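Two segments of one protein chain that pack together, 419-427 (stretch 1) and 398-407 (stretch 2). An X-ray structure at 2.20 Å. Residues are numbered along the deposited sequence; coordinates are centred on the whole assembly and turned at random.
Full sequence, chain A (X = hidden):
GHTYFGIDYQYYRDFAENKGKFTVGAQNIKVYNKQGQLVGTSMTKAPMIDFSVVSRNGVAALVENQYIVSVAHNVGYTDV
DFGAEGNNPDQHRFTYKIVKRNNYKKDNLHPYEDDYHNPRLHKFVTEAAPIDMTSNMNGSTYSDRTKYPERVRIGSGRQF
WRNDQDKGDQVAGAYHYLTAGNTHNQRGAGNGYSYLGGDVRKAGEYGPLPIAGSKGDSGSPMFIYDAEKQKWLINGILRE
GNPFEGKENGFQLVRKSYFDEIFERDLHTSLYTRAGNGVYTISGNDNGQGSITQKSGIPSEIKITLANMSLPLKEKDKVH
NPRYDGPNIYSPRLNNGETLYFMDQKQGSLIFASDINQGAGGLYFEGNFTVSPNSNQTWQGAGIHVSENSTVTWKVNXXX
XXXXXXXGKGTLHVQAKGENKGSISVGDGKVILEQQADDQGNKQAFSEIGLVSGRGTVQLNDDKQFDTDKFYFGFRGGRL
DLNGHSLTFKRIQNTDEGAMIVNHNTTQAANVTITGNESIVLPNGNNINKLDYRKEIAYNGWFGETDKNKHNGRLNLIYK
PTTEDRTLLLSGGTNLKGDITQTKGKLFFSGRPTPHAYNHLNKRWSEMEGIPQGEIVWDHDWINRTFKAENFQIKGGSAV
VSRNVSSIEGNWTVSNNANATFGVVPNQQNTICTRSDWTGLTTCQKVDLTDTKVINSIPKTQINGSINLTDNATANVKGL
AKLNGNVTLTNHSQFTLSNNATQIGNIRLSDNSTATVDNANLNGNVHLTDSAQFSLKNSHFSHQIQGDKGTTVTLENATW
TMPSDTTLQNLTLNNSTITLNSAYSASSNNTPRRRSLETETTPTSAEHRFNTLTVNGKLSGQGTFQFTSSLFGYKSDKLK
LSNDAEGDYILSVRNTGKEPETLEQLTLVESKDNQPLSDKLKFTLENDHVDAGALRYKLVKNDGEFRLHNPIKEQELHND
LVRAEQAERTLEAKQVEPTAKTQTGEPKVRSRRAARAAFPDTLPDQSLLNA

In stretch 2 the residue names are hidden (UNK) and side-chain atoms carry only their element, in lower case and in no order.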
# COMPACT_ATOMS: atom_id res chain seq x y z
N GLU A 419 39.95 25.98 -40.71
CA GLU A 419 39.97 26.69 -39.44
C GLU A 419 39.61 28.14 -39.65
O GLU A 419 40.43 28.92 -40.15
CB GLU A 419 41.36 26.60 -38.82
CG GLU A 419 41.59 27.60 -37.69
CD GLU A 419 43.05 27.68 -37.28
OE1 GLU A 419 43.89 26.98 -37.90
OE2 GLU A 419 43.36 28.44 -36.34
N ASN A 420 38.39 28.52 -39.30
CA ASN A 420 38.01 29.92 -39.35
C ASN A 420 38.63 30.62 -38.17
O ASN A 420 38.48 30.19 -37.03
CB ASN A 420 36.49 30.09 -39.32
CG ASN A 420 36.09 31.55 -39.18
OD1 ASN A 420 36.73 32.44 -39.74
ND2 ASN A 420 35.01 31.80 -38.44
N LYS A 421 39.34 31.70 -38.43
CA LYS A 421 40.01 32.38 -37.34
C LYS A 421 39.18 33.53 -36.75
O LYS A 421 39.51 34.04 -35.68
CB LYS A 421 41.42 32.82 -37.75
CG LYS A 421 42.47 31.78 -37.41
CD LYS A 421 43.81 32.12 -38.02
CE LYS A 421 43.79 31.89 -39.52
NZ LYS A 421 45.15 32.02 -40.12
N GLY A 422 38.10 33.91 -37.43
CA GLY A 422 37.19 34.91 -36.91
C GLY A 422 36.36 34.35 -35.77
O GLY A 422 36.26 33.13 -35.60
N SER A 423 35.77 35.23 -34.98
CA SER A 423 34.83 34.79 -33.94
C SER A 423 33.41 35.23 -34.28
O SER A 423 33.15 35.77 -35.35
CB SER A 423 35.26 35.32 -32.57
OG SER A 423 35.28 36.74 -32.57
N ILE A 424 32.48 35.00 -33.36
CA ILE A 424 31.09 35.37 -33.61
C ILE A 424 30.34 35.78 -32.35
O ILE A 424 30.57 35.24 -31.26
CB ILE A 424 30.33 34.22 -34.30
CG1 ILE A 424 28.91 34.66 -34.70
CG2 ILE A 424 30.29 33.00 -33.40
CD1 ILE A 424 28.28 33.80 -35.77
N SER A 425 29.45 36.75 -32.50
CA SER A 425 28.48 37.07 -31.45
C SER A 425 27.07 36.81 -31.98
O SER A 425 26.64 37.44 -32.95
CB SER A 425 28.61 38.52 -30.97
OG SER A 425 27.58 38.85 -30.07
N VAL A 426 26.36 35.89 -31.35
CA VAL A 426 25.03 35.52 -31.80
C VAL A 426 23.98 36.23 -30.97
O VAL A 426 23.67 35.83 -29.84
CB VAL A 426 24.82 33.99 -31.70
CG1 VAL A 426 23.46 33.59 -32.30
CG2 VAL A 426 25.97 33.26 -32.37
N GLY A 427 23.43 37.31 -31.53
CA GLY A 427 22.48 38.13 -30.80
C GLY A 427 21.04 37.71 -30.99
O GLY A 427 20.22 37.83 -30.08
N UNK A 398 35.91 33.72 -41.94
CA UNK A 398 36.08 35.07 -41.43
C UNK A 398 37.54 35.46 -41.33
O UNK A 398 38.41 34.80 -41.89
N UNK A 399 37.80 36.54 -40.60
CA UNK A 399 39.13 37.14 -40.54
C UNK A 399 39.62 37.16 -39.10
O UNK A 399 38.84 37.45 -38.19
c UNK A 399 40.39 39.29 -40.80
c UNK A 399 39.07 38.58 -41.06
c UNK A 399 38.69 38.59 -42.53
N UNK A 400 40.90 36.86 -38.89
CA UNK A 400 41.46 36.79 -37.55
C UNK A 400 41.30 38.13 -36.82
O UNK A 400 41.47 39.19 -37.42
c UNK A 400 43.55 36.10 -36.24
o UNK A 400 45.54 35.57 -37.46
o UNK A 400 45.62 35.39 -35.29
c UNK A 400 42.93 36.39 -37.60
c UNK A 400 45.00 35.66 -36.34
N UNK A 401 40.96 38.06 -35.53
CA UNK A 401 40.75 39.26 -34.70
C UNK A 401 39.51 40.06 -35.09
O UNK A 401 39.36 41.21 -34.69
c UNK A 401 41.99 40.17 -34.69
c UNK A 401 43.44 38.76 -33.06
c UNK A 401 43.22 39.49 -34.17
c UNK A 401 45.32 38.82 -34.18
n UNK A 401 44.75 38.36 -33.08
n UNK A 401 44.42 39.50 -34.86
N UNK A 402 38.63 39.45 -35.88
CA UNK A 402 37.38 40.09 -36.23
C UNK A 402 36.19 39.30 -35.71
O UNK A 402 36.15 38.08 -35.81
o UNK A 402 35.80 42.08 -38.28
c UNK A 402 37.26 40.27 -37.75
o UNK A 402 34.96 40.04 -38.34
c UNK A 402 35.91 40.84 -38.16
N UNK A 403 35.21 40.02 -35.14
CA UNK A 403 34.00 39.41 -34.62
C UNK A 403 32.85 39.61 -35.61
O UNK A 403 32.60 40.73 -36.07
c UNK A 403 32.83 39.15 -32.35
c UNK A 403 33.63 40.04 -33.28
n UNK A 403 31.22 40.82 -31.57
c UNK A 403 32.32 39.95 -31.16
c UNK A 403 30.35 41.37 -30.73
n UNK A 403 30.44 41.17 -29.42
n UNK A 403 29.38 42.14 -31.22
N UNK A 404 32.16 38.52 -35.94
CA UNK A 404 30.99 38.60 -36.79
C UNK A 404 29.75 38.78 -35.92
O UNK A 404 29.59 38.06 -34.93
c UNK A 404 28.43 36.81 -38.13
c UNK A 404 29.74 37.32 -38.73
c UNK A 404 30.12 36.50 -39.96
c UNK A 404 30.87 37.36 -37.69
N UNK A 405 28.90 39.74 -36.28
CA UNK A 405 27.64 39.99 -35.58
C UNK A 405 26.47 39.36 -36.32
O UNK A 405 26.18 39.70 -37.47
o UNK A 405 28.34 42.12 -34.63
c UNK A 405 27.39 41.49 -35.47
N UNK A 406 25.78 38.44 -35.65
CA UNK A 406 24.62 37.77 -36.25
C UNK A 406 23.34 38.22 -35.58
O UNK A 406 23.15 38.02 -34.38
c UNK A 406 21.56 34.56 -37.66
c UNK A 406 23.42 35.49 -36.19
c UNK A 406 24.76 36.25 -36.16
c UNK A 406 22.92 35.27 -37.61
n UNK A 406 20.44 35.43 -37.22
N UNK A 407 22.47 38.85 -36.36
CA UNK A 407 21.18 39.29 -35.84
C UNK A 407 20.06 38.85 -36.78
O UNK A 407 20.30 38.14 -37.74
c UNK A 407 21.13 40.83 -35.64
c UNK A 407 21.43 41.57 -36.94
c UNK A 407 22.10 41.25 -34.56
c UNK A 407 21.34 43.08 -36.79
O HOH W 1 40.07 32.77 -41.23
O HOH W 2 39.73 36.13 -33.96

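Position 398 has no side-chain atoms. Its backbone N donates a hydrogen bond to Asn420 OD1 at 2.7 Å, and a CB here would point toward stretch 1, tight against that oxygen. The residue is Gly398. A water bridges its O and the N of Lys421.

Position 399 carries three carbons, one bearing the other two. Its CA-to-CB bond points away from stretch 1. This is Val399.

Position 400 has three carbons, the third carrying two oxygens. Its CB is 3.9 Å from Lys421 CB. An acid with this many carbons is Glu400. Glu400 OE1 lies 4.5 Å from Lys421 NZ, so the opposite charges are near each other but beyond a salt bridge.

Position 401 has one carbon and then a five-membered ring of three carbons and two nitrogens. Its CA-to-CB bond points away from stretch 1, and phi is positive, 69°. The ring identifies His401. A second water links its N to the O of Lys421.

Position 402 has two carbons, the second carrying two oxygens. The side chain makes no close contact with stretch 1. This is Asp402, the last residue of a type II turn that begins at Val399. Asp402 O accepts a hydrogen bond from Ser423 N at 3.0 Å.

Position 403 has three carbons, a nitrogen, and a carbon bearing two more nitrogens. Ser425 CB lies over one face of this guanidinium group. The residue is Arg403. Ser425 CB is 3.3 Å from Arg403 CZ, and Ser423 OG is 3.4 Å from Arg403 CG.

Position 404 has four carbons, forked at the second. A branch carbon meets Ile424. This is Leu404, with CD2 3.8 Å from Ile424 CD1, an apolar contact.

Position 405 has one carbon and one oxygen, and scarcely touches stretch 1. It is Ser405, with its hydroxyl hydrogen-bonded elsewhere in the structure.

Position 406 has four carbons in a row ending in nitrogen. The chain passes near Val426, but its end leads away. This is Lys406, with CG 4.3 Å from Val426 CG1. Lys406 NZ donates a hydrogen bond to the O of position 407 at 2.8 Å.

Position 407 has four carbons, forked at the first, with one arm two carbons long. It is Ile407.

The contact is a parallel strand pairing. Ser423 and Ser425 each donate from N and accept at O, forming a regular ladder that Gly427 N extends to Lys406 O. Ile424, Val426, Leu404 and Lys406 share one face; Ser423, Ser425, Arg403 and Ser405 share the other. Before the strands, Asn420 OD1 accepts from both Gly398 N and Gly422 N, tying the two loops together.

Stretch 2 398-407: GVEHDRLSKI
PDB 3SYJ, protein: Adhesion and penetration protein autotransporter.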